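Local coordinates for molybdate binding protein II (Clostridium pasteurianum, PDB 1GUT), which binds molybdate as a hexameric molbindin, acquiring the oxyanion ligand passively, at the interface of chains A and B and the interface of chains A and C. Coordinates in Å, arbitrary orientation; residue numbers count along the deposited sequence, not the author numbering. Chains: chain A/B/C, Molybdate binding protein II.

Contact 1: the interface of chains A and B. Residues chain A 37, 56-60; chain B 63-65.
An antiparallel strand exchange joins A:Val58, on strand 54-58 of one chain, to B:Met65, at the start of strand 65-67 of the other, and helps to tie two subunits into a two-fold dimer. The evidence is a reciprocal backbone pair: B:Met65 N donates to A:Val58 O at 2.8 Å, and A:Val58 N donates to B:Met65 O at 2.8 Å. A:Ser37, on the neighbouring strand 34-40, grips the preceding residue, B:Val64. Its hydroxyl OG, anti to the backbone N (chi1 172°), gives a 2.8 Å hydrogen bond to B:Val64 O, approaching from above the carbonyl plane, 48° out of it. B:Val64 packs between A:Ser37 and A:Ala57, on the two strands of chain A: its CG1 lies 3.7 Å from A:Ala57 CB and also meets A:Ser37 CB, while the other branch, CG2, faces A:Val59 CG2. The thioether chain of B:Met65 bends at chi3 (-71°), which brings its terminal methyl CE back over A:Val58, 3.9 Å from CG1. Beyond the paired residues, water 1 joins A:Lys60 N (2.8 Å) to B:Asp63 O (2.7 Å), continuing the link where direct pairing has stopped. The site thus fastens the C-terminal segment of one subunit to its partner.

Contact 2: the interface of chains A and B. Residues chain A 64-67; chain B 27, 37, 55-58.
The hydroxyl OG of B:Ser37 donates to A:Val64 O across 2.7 Å, tilted 31° from the carbonyl plane. Anti to its backbone N (chi1 164°), OG is carried toward chain A, where CG1 of A:Ile66 also packs beside it at 3.6 Å. After this anchor, strand 65-67 of chain A runs antiparallel to strand 54-59 of chain B. A:Met65 and B:Val58 exchange backbone bonds, B:Val58 N reaching A:Met65 O at 2.8 Å; A:Leu67 and B:Thr56 form a second reciprocal pair, with A:Leu67 N 2.9 Å from B:Thr56 O. Between these pairs A:Ile66 turns its side chain toward the body of chain B. Its two branches divide the work: A:Ile66 CD1 meets B:Leu27 CD1 tip to tip at 3.8 Å, whereas A:Ile66 CG2 packs against CD1 of B:Leu55, whose side chain crosses at about a right angle. A:Leu67, the next residue along the strand, points to the opposite face, and there A:Leu67 CD1 lies 4.0 Å from B:Val58 CG2. Apolar contact on both faces accompanies the backbone pairing, so the C-terminal strand of chain A is built into the sheet of its dimer partner.

Contact 3: the interface of chains A and C. Residues chain A 62-65; chain C 5, 58, 60, 62.
The carbonyl oxygen of A:Thr62 accepts two side-chain hydrogen bonds from chain C. The side-chain amino nitrogen NZ of C:Lys60 donates at 2.9 Å from above the carbonyl plane, 39° out of it, while the hydroxyl OG1 of C:Thr62 makes a longer bond of 3.2 Å, tilted only 16° from that plane. These two donors are themselves linked, C:Lys60 NZ donating to C:Thr62 OG1 at 2.9 Å, so the two donors and A:Thr62 O form a closed triangle of hydrogen bonds. The lysine chain runs extended from CG, anti to its backbone N, as far as CE; the bend at chi4 (-68°) then turns NZ onto the oxygen. Along its aliphatic stretch it slides past A:Met65 in the opposite direction. The methionine CG packs snugly against C:Lys60 CD at 3.5 Å, and its sulfur SD lies 3.9 Å from C:Lys60 CB, which probably helps to hold the lysine chain in place. Farther out, A:Asp63 contributes through solvent, although its carboxylate OD1 is 6.5 Å from C:Lys60 NZ and forms no direct contact with it; at that separation the opposite charges may still attract weakly. Water 2 also touches A:Thr62 O. It sits 2.7 Å from C:Thr62 OG1, and its longer leg, 3.2 Å, runs to A:Asp63 OD1.

Contact 1: the interface of chains A and B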
ATOM      1  N   SER A  37      -3.202  -4.017  12.880  1.00 10.59           N
ATOM      2  CA  SER A  37      -2.091  -3.320  12.258  1.00 10.66           C
ATOM      3  C   SER A  37      -0.840  -4.160  12.322  1.00 10.04           C
ATOM      4  O   SER A  37      -0.576  -4.796  13.337  1.00 10.64           O
ATOM      5  CB  SER A  37      -1.815  -2.053  13.079  1.00 11.74           C
ATOM      6  OG  SER A  37      -0.628  -1.387  12.679  1.00 12.58           O
ATOM      7  N   THR A  56      -4.034   5.465  18.272  1.00 12.53           N
ATOM      8  CA  THR A  56      -4.871   5.799  17.136  1.00 12.27           C
ATOM      9  C   THR A  56      -4.381   5.106  15.878  1.00 11.96           C
ATOM     10  O   THR A  56      -3.188   5.159  15.561  1.00 13.36           O
ATOM     11  CB  THR A  56      -4.819   7.328  16.929  1.00 12.10           C
ATOM     12  OG1 THR A  56      -5.316   7.988  18.108  1.00 14.76           O
ATOM     13  CG2 THR A  56      -5.755   7.782  15.795  1.00 13.55           C
ATOM     14  N   ALA A  57      -5.292   4.458  15.165  1.00 10.43           N
ATOM     15  CA  ALA A  57      -4.958   3.816  13.887  1.00 11.02           C
ATOM     16  C   ALA A  57      -5.118   4.867  12.791  1.00 10.44           C
ATOM     17  O   ALA A  57      -6.097   5.633  12.779  1.00 11.01           O
ATOM     18  CB  ALA A  57      -5.918   2.650  13.638  1.00 10.67           C
ATOM     19  N   VAL A  58      -4.174   4.903  11.853  1.00  9.08           N
ATOM     20  CA  VAL A  58      -4.212   5.876  10.748  1.00 10.27           C
ATOM     21  C   VAL A  58      -4.048   5.134   9.426  1.00  9.70           C
ATOM     22  O   VAL A  58      -3.188   4.254   9.301  1.00 10.21           O
ATOM     23  CB  VAL A  58      -3.076   6.931  10.910  1.00 10.93           C
ATOM     24  CG1 VAL A  58      -3.102   7.918   9.748  1.00 11.93           C
ATOM     25  CG2 VAL A  58      -3.192   7.703  12.235  1.00 12.56           C
ATOM     26  N   VAL A  59      -4.850   5.497   8.425  1.00  9.21           N
ATOM     27  CA  VAL A  59      -4.784   4.801   7.125  1.00  9.86           C
ATOM     28  C   VAL A  59      -4.872   5.792   5.971  1.00  9.24           C
ATOM     29  O   VAL A  59      -5.735   6.651   5.958  1.00  9.28           O
ATOM     30  CB  VAL A  59      -5.975   3.812   6.936  1.00 10.59           C
ATOM     31  CG1 VAL A  59      -5.826   3.012   5.643  1.00 11.14           C
ATOM     32  CG2 VAL A  59      -6.126   2.874   8.128  1.00 12.71           C
ATOM     33  N   LYS A  60      -3.962   5.695   5.016  1.00  7.88           N
ATOM     34  CA  LYS A  60      -4.058   6.584   3.853  1.00  8.19           C
ATOM     35  C   LYS A  60      -5.312   6.209   3.057  1.00  8.08           C
ATOM     36  O   LYS A  60      -5.573   5.021   2.842  1.00  8.35           O
ATOM     37  CB  LYS A  60      -2.804   6.454   2.967  1.00  9.09           C
ATOM     38  CG  LYS A  60      -2.686   7.561   1.926  1.00 10.16           C
ATOM     39  CD  LYS A  60      -1.387   7.377   1.147  1.00 10.17           C
ATOM     40  CE  LYS A  60      -1.143   8.529   0.176  1.00 10.96           C
ATOM     41  NZ  LYS A  60      -2.080   8.570  -0.980  1.00  9.28           N
TER
ATOM     42  N   ASP B  63      -1.246  -1.786   6.065  1.00  8.66           N
ATOM     43  CA  ASP B  63      -1.496  -0.394   5.697  1.00  9.30           C
ATOM     44  C   ASP B  63      -1.987   0.429   6.871  1.00  9.43           C
ATOM     45  O   ASP B  63      -2.287   1.607   6.718  1.00 10.11           O
ATOM     46  CB  ASP B  63      -2.515  -0.288   4.554  1.00  9.45           C
ATOM     47  CG  ASP B  63      -1.916  -0.660   3.222  1.00 11.65           C
ATOM     48  OD1 ASP B  63      -0.664  -0.575   3.071  1.00 13.09           O
ATOM     49  OD2 ASP B  63      -2.615  -1.027   2.279  1.00 12.27           O
ATOM     50  N   VAL B  64      -2.068  -0.172   8.050  1.00  9.11           N
ATOM     51  CA  VAL B  64      -2.542   0.592   9.207  1.00  8.91           C
ATOM     52  C   VAL B  64      -1.350   1.081  10.023  1.00  9.47           C
ATOM     53  O   VAL B  64      -0.526   0.260  10.463  1.00  9.99           O
ATOM     54  CB  VAL B  64      -3.456  -0.243  10.117  1.00  8.39           C
ATOM     55  CG1 VAL B  64      -3.925   0.603  11.324  1.00  9.12           C
ATOM     56  CG2 VAL B  64      -4.668  -0.786   9.318  1.00 10.47           C
ATOM     57  N   MET B  65      -1.218   2.407  10.156  1.00  9.16           N
ATOM     58  CA  MET B  65      -0.159   2.996  10.967  1.00 10.17           C
ATOM     59  C   MET B  65      -0.699   3.233  12.355  1.00  9.86           C
ATOM     60  O   MET B  65      -1.912   3.325  12.545  1.00  9.90           O
ATOM     61  CB  MET B  65       0.296   4.325  10.367  1.00 10.94           C
ATOM     62  CG  MET B  65       1.029   4.140   9.060  1.00 12.29           C
ATOM     63  SD  MET B  65       1.158   5.667   8.147  1.00 15.92           S
ATOM     64  CE  MET B  65      -0.578   5.909   7.613  1.00 18.99           C
TER
HETATM   65  O   HOH W   1      -2.097   3.568   4.833  1.00  9.16           O

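Contact 2: the interface of chains A and B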
ATOM      1  N   VAL A  64      -7.748   2.204   1.159  1.00  9.42           N
ATOM      2  CA  VAL A  64      -9.029   1.651   1.609  1.00  9.67           C
ATOM      3  C   VAL A  64      -9.852   1.105   0.433  1.00 10.30           C
ATOM      4  O   VAL A  64     -10.306   1.875  -0.413  1.00 10.27           O
ATOM      5  CB  VAL A  64      -9.852   2.715   2.364  1.00 10.32           C
ATOM      6  CG1 VAL A  64     -11.169   2.122   2.877  1.00  9.77           C
ATOM      7  CG2 VAL A  64      -9.046   3.287   3.542  1.00 10.38           C
ATOM      8  N   MET A  65      -9.979  -0.214   0.341  1.00 10.75           N
ATOM      9  CA  MET A  65     -10.807  -0.820  -0.693  1.00 11.73           C
ATOM     10  C   MET A  65     -12.258  -0.758  -0.232  1.00 11.98           C
ATOM     11  O   MET A  65     -12.536  -0.710   0.965  1.00 11.66           O
ATOM     12  CB  MET A  65     -10.426  -2.267  -0.929  0.50 12.86           C
ATOM     13  CG  MET A  65      -9.081  -2.405  -1.533  0.50 15.38           C
ATOM     14  SD  MET A  65      -8.841  -4.088  -2.015  0.50 21.11           S
ATOM     15  CE  MET A  65      -9.846  -4.149  -3.486  0.50 20.72           C
ATOM     16  N   ILE A  66     -13.181  -0.709  -1.181  1.00 11.88           N
ATOM     17  CA  ILE A  66     -14.598  -0.730  -0.833  1.00 14.14           C
ATOM     18  C   ILE A  66     -15.178  -1.971  -1.500  1.00 14.86           C
ATOM     19  O   ILE A  66     -14.950  -2.214  -2.696  1.00 15.04           O
ATOM     20  CB  ILE A  66     -15.342   0.533  -1.340  1.00 14.61           C
ATOM     21  CG1 ILE A  66     -14.834   1.809  -0.644  1.00 16.65           C
ATOM     22  CG2 ILE A  66     -16.861   0.365  -1.132  1.00 16.39           C
ATOM     23  CD1 ILE A  66     -15.115   1.866   0.850  1.00 17.79           C
ATOM     24  N   LEU A  67     -15.874  -2.784  -0.712  1.00 14.54           N
ATOM     25  CA  LEU A  67     -16.542  -3.978  -1.222  1.00 16.76           C
ATOM     26  C   LEU A  67     -18.001  -3.893  -0.791  1.00 17.55           C
ATOM     27  O   LEU A  67     -18.366  -3.048   0.022  1.00 17.86           O
ATOM     28  CB  LEU A  67     -15.894  -5.265  -0.687  1.00 17.04           C
ATOM     29  CG  LEU A  67     -14.479  -5.645  -1.144  1.00 17.92           C
ATOM     30  CD1 LEU A  67     -14.109  -7.027  -0.588  1.00 19.47           C
ATOM     31  CD2 LEU A  67     -14.382  -5.624  -2.661  1.00 20.51           C
TER
ATOM     32  N   LEU B  27     -17.278   6.746   4.347  1.00 12.94           N
ATOM     33  CA  LEU B  27     -18.201   5.856   5.031  1.00 14.19           C
ATOM     34  C   LEU B  27     -18.267   6.158   6.511  1.00 14.47           C
ATOM     35  O   LEU B  27     -17.239   6.402   7.133  1.00 15.54           O
ATOM     36  CB  LEU B  27     -17.739   4.406   4.941  1.00 15.99           C
ATOM     37  CG  LEU B  27     -17.666   3.643   3.646  1.00 17.82           C
ATOM     38  CD1 LEU B  27     -17.366   2.157   3.956  1.00 20.10           C
ATOM     39  CD2 LEU B  27     -18.960   3.762   2.867  1.00 19.56           C
ATOM     40  N   SER B  37     -12.101   6.783   1.571  1.00 10.20           N
ATOM     41  CA  SER B  37     -11.448   5.923   0.599  1.00  9.87           C
ATOM     42  C   SER B  37     -11.320   6.582  -0.746  1.00  9.30           C
ATOM     43  O   SER B  37     -12.223   7.308  -1.173  1.00  9.83           O
ATOM     44  CB  SER B  37     -12.330   4.686   0.366  1.00 10.94           C
ATOM     45  OG  SER B  37     -11.975   3.972  -0.803  1.00 13.96           O
ATOM     46  N   LEU B  55     -21.831  -0.376   2.621  1.00 15.02           N
ATOM     47  CA  LEU B  55     -20.673  -1.003   1.982  1.00 15.02           C
ATOM     48  C   LEU B  55     -19.680  -1.370   3.064  1.00 14.66           C
ATOM     49  O   LEU B  55     -19.895  -1.065   4.234  1.00 15.31           O
ATOM     50  CB  LEU B  55     -20.033  -0.020   0.996  1.00 15.15           C
ATOM     51  CG  LEU B  55     -20.985   0.406  -0.132  1.00 17.25           C
ATOM     52  CD1 LEU B  55     -20.427   1.613  -0.873  1.00 19.66           C
ATOM     53  CD2 LEU B  55     -21.233  -0.750  -1.092  1.00 20.32           C
ATOM     54  N   THR B  56     -18.589  -2.015   2.677  1.00 13.55           N
ATOM     55  CA  THR B  56     -17.563  -2.400   3.629  1.00 13.88           C
ATOM     56  C   THR B  56     -16.198  -1.828   3.258  1.00 13.62           C
ATOM     57  O   THR B  56     -15.732  -2.013   2.131  1.00 13.17           O
ATOM     58  CB  THR B  56     -17.444  -3.936   3.638  1.00 14.36           C
ATOM     59  OG1 THR B  56     -18.721  -4.504   3.969  1.00 17.36           O
ATOM     60  CG2 THR B  56     -16.494  -4.409   4.738  1.00 15.19           C
ATOM     61  N   ALA B  57     -15.563  -1.138   4.204  1.00 12.33           N
ATOM     62  CA  ALA B  57     -14.200  -0.634   3.972  1.00 11.84           C
ATOM     63  C   ALA B  57     -13.246  -1.782   4.328  1.00 11.85           C
ATOM     64  O   ALA B  57     -13.321  -2.349   5.417  1.00 11.73           O
ATOM     65  CB  ALA B  57     -13.906   0.584   4.821  1.00 12.48           C
ATOM     66  N   VAL B  58     -12.330  -2.099   3.428  1.00 10.40           N
ATOM     67  CA  VAL B  58     -11.423  -3.232   3.613  1.00 11.06           C
ATOM     68  C   VAL B  58      -9.984  -2.747   3.555  1.00 10.48           C
ATOM     69  O   VAL B  58      -9.527  -2.195   2.539  1.00 11.09           O
ATOM     70  CB  VAL B  58     -11.716  -4.307   2.539  1.00 11.14           C
ATOM     71  CG1 VAL B  58     -10.796  -5.504   2.633  1.00 13.11           C
ATOM     72  CG2 VAL B  58     -13.174  -4.779   2.641  1.00 13.13           C
TER

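Contact 3: the interface of chains A and C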
ATOM      1  N   THR A  62      -6.063   6.107  -0.088  1.00  8.50           N
ATOM      2  CA  THR A  62      -5.853   5.241  -1.248  1.00  8.74           C
ATOM      3  C   THR A  62      -5.648   3.782  -0.886  1.00  8.94           C
ATOM      4  O   THR A  62      -5.634   2.944  -1.776  1.00  9.74           O
ATOM      5  CB  THR A  62      -4.679   5.700  -2.120  1.00  9.48           C
ATOM      6  OG1 THR A  62      -3.594   6.055  -1.276  1.00  9.19           O
ATOM      7  CG2 THR A  62      -5.010   7.004  -2.844  1.00 10.89           C
ATOM      8  N   ASP A  63      -5.484   3.455   0.399  1.00  8.18           N
ATOM      9  CA  ASP A  63      -5.337   2.045   0.766  1.00  8.75           C
ATOM     10  C   ASP A  63      -6.665   1.443   1.208  1.00 10.51           C
ATOM     11  O   ASP A  63      -6.711   0.296   1.626  1.00 12.48           O
ATOM     12  CB  ASP A  63      -4.366   1.885   1.925  1.00  9.65           C
ATOM     13  CG  ASP A  63      -2.936   2.136   1.512  1.00  9.94           C
ATOM     14  OD1 ASP A  63      -2.599   1.882   0.323  1.00 12.40           O
ATOM     15  OD2 ASP A  63      -2.099   2.603   2.321  1.00 10.94           O
ATOM     16  N   VAL A  64      -7.748   2.204   1.159  1.00  9.42           N
ATOM     17  CA  VAL A  64      -9.029   1.651   1.609  1.00  9.67           C
ATOM     18  C   VAL A  64      -9.852   1.105   0.433  1.00 10.30           C
ATOM     19  O   VAL A  64     -10.306   1.875  -0.413  1.00 10.27           O
ATOM     20  CB  VAL A  64      -9.852   2.715   2.364  1.00 10.32           C
ATOM     21  CG1 VAL A  64     -11.169   2.122   2.877  1.00  9.77           C
ATOM     22  CG2 VAL A  64      -9.046   3.287   3.542  1.00 10.38           C
ATOM     23  N   MET A  65      -9.979  -0.214   0.341  1.00 10.75           N
ATOM     24  CA  MET A  65     -10.807  -0.820  -0.693  1.00 11.73           C
ATOM     25  C   MET A  65     -12.258  -0.758  -0.232  1.00 11.98           C
ATOM     26  O   MET A  65     -12.536  -0.710   0.965  1.00 11.66           O
ATOM     27  CB  MET A  65     -10.426  -2.267  -0.929  0.50 12.86           C
ATOM     28  CG  MET A  65      -9.081  -2.405  -1.533  0.50 15.38           C
ATOM     29  SD  MET A  65      -8.841  -4.088  -2.015  0.50 21.11           S
ATOM     30  CE  MET A  65      -9.846  -4.149  -3.486  0.50 20.72           C
TER
ATOM     31  N   ALA C   5     -14.253  -6.837  -6.764  1.00 25.64           N
ATOM     32  CA  ALA C   5     -12.909  -6.340  -7.076  1.00 23.35           C
ATOM     33  C   ALA C   5     -12.459  -6.568  -8.518  1.00 22.41           C
ATOM     34  O   ALA C   5     -12.574  -7.661  -9.067  1.00 21.72           O
ATOM     35  CB  ALA C   5     -11.899  -6.919  -6.115  1.00 22.89           C
ATOM     36  N   VAL C  58      -6.065 -11.028  -4.831  1.00  9.32           N
ATOM     37  CA  VAL C  58      -6.802  -9.779  -5.075  1.00 10.10           C
ATOM     38  C   VAL C  58      -5.885  -8.597  -4.794  1.00  9.77           C
ATOM     39  O   VAL C  58      -5.175  -8.575  -3.784  1.00 10.19           O
ATOM     40  CB  VAL C  58      -8.056  -9.693  -4.173  1.00 10.58           C
ATOM     41  CG1 VAL C  58      -8.813  -8.400  -4.461  1.00 11.74           C
ATOM     42  CG2 VAL C  58      -8.990 -10.879  -4.382  1.00 13.49           C
ATOM     43  N   LYS C  60      -5.619  -4.180  -4.949  1.00  8.43           N
ATOM     44  CA  LYS C  60      -6.224  -2.881  -5.222  1.00  8.40           C
ATOM     45  C   LYS C  60      -5.485  -2.219  -6.390  1.00  8.33           C
ATOM     46  O   LYS C  60      -4.255  -2.225  -6.415  1.00  8.99           O
ATOM     47  CB  LYS C  60      -6.191  -2.000  -3.965  1.00  9.01           C
ATOM     48  CG  LYS C  60      -7.061  -0.741  -4.097  1.00  8.95           C
ATOM     49  CD  LYS C  60      -7.039   0.074  -2.800  1.00  9.96           C
ATOM     50  CE  LYS C  60      -8.026   1.246  -2.855  1.00 10.63           C
ATOM     51  NZ  LYS C  60      -7.628   2.296  -3.821  1.00  9.07           N
ATOM     52  N   THR C  62      -4.687   0.816  -7.196  1.00  7.90           N
ATOM     53  CA  THR C  62      -3.692   1.823  -6.845  1.00  8.71           C
ATOM     54  C   THR C  62      -2.383   1.230  -6.317  1.00  8.83           C
ATOM     55  O   THR C  62      -1.428   1.981  -6.136  1.00  9.72           O
ATOM     56  CB  THR C  62      -4.205   2.814  -5.788  1.00  8.75           C
ATOM     57  OG1 THR C  62      -4.914   2.106  -4.772  1.00  9.16           O
ATOM     58  CG2 THR C  62      -5.251   3.771  -6.389  1.00 10.32           C
TER
HETATM   59  O   HOH W   2      -3.117   1.735  -2.858  1.00 23.51           O

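Contacts 1 and 2 are largely counterparts under the two-fold, contact 2 following the strand farther, and their C-alpha centres lie about 14 Å apart: in each, strand 65-67 of one chain joins strand 54-58 of the other (54-59 in chain B) and the serine of strand 34-40. Contact 3 lies about 8 Å from contact 2 and about 14 Å from contact 1. It shares A:Val64 and A:Met65 with contact 2, so one short stretch after 3-10 helix 61-63 serves two partners, chain B and chain C. This may help to link strand exchange within a dimer to association with a further subunit, consistent with the six-chain deposited assembly.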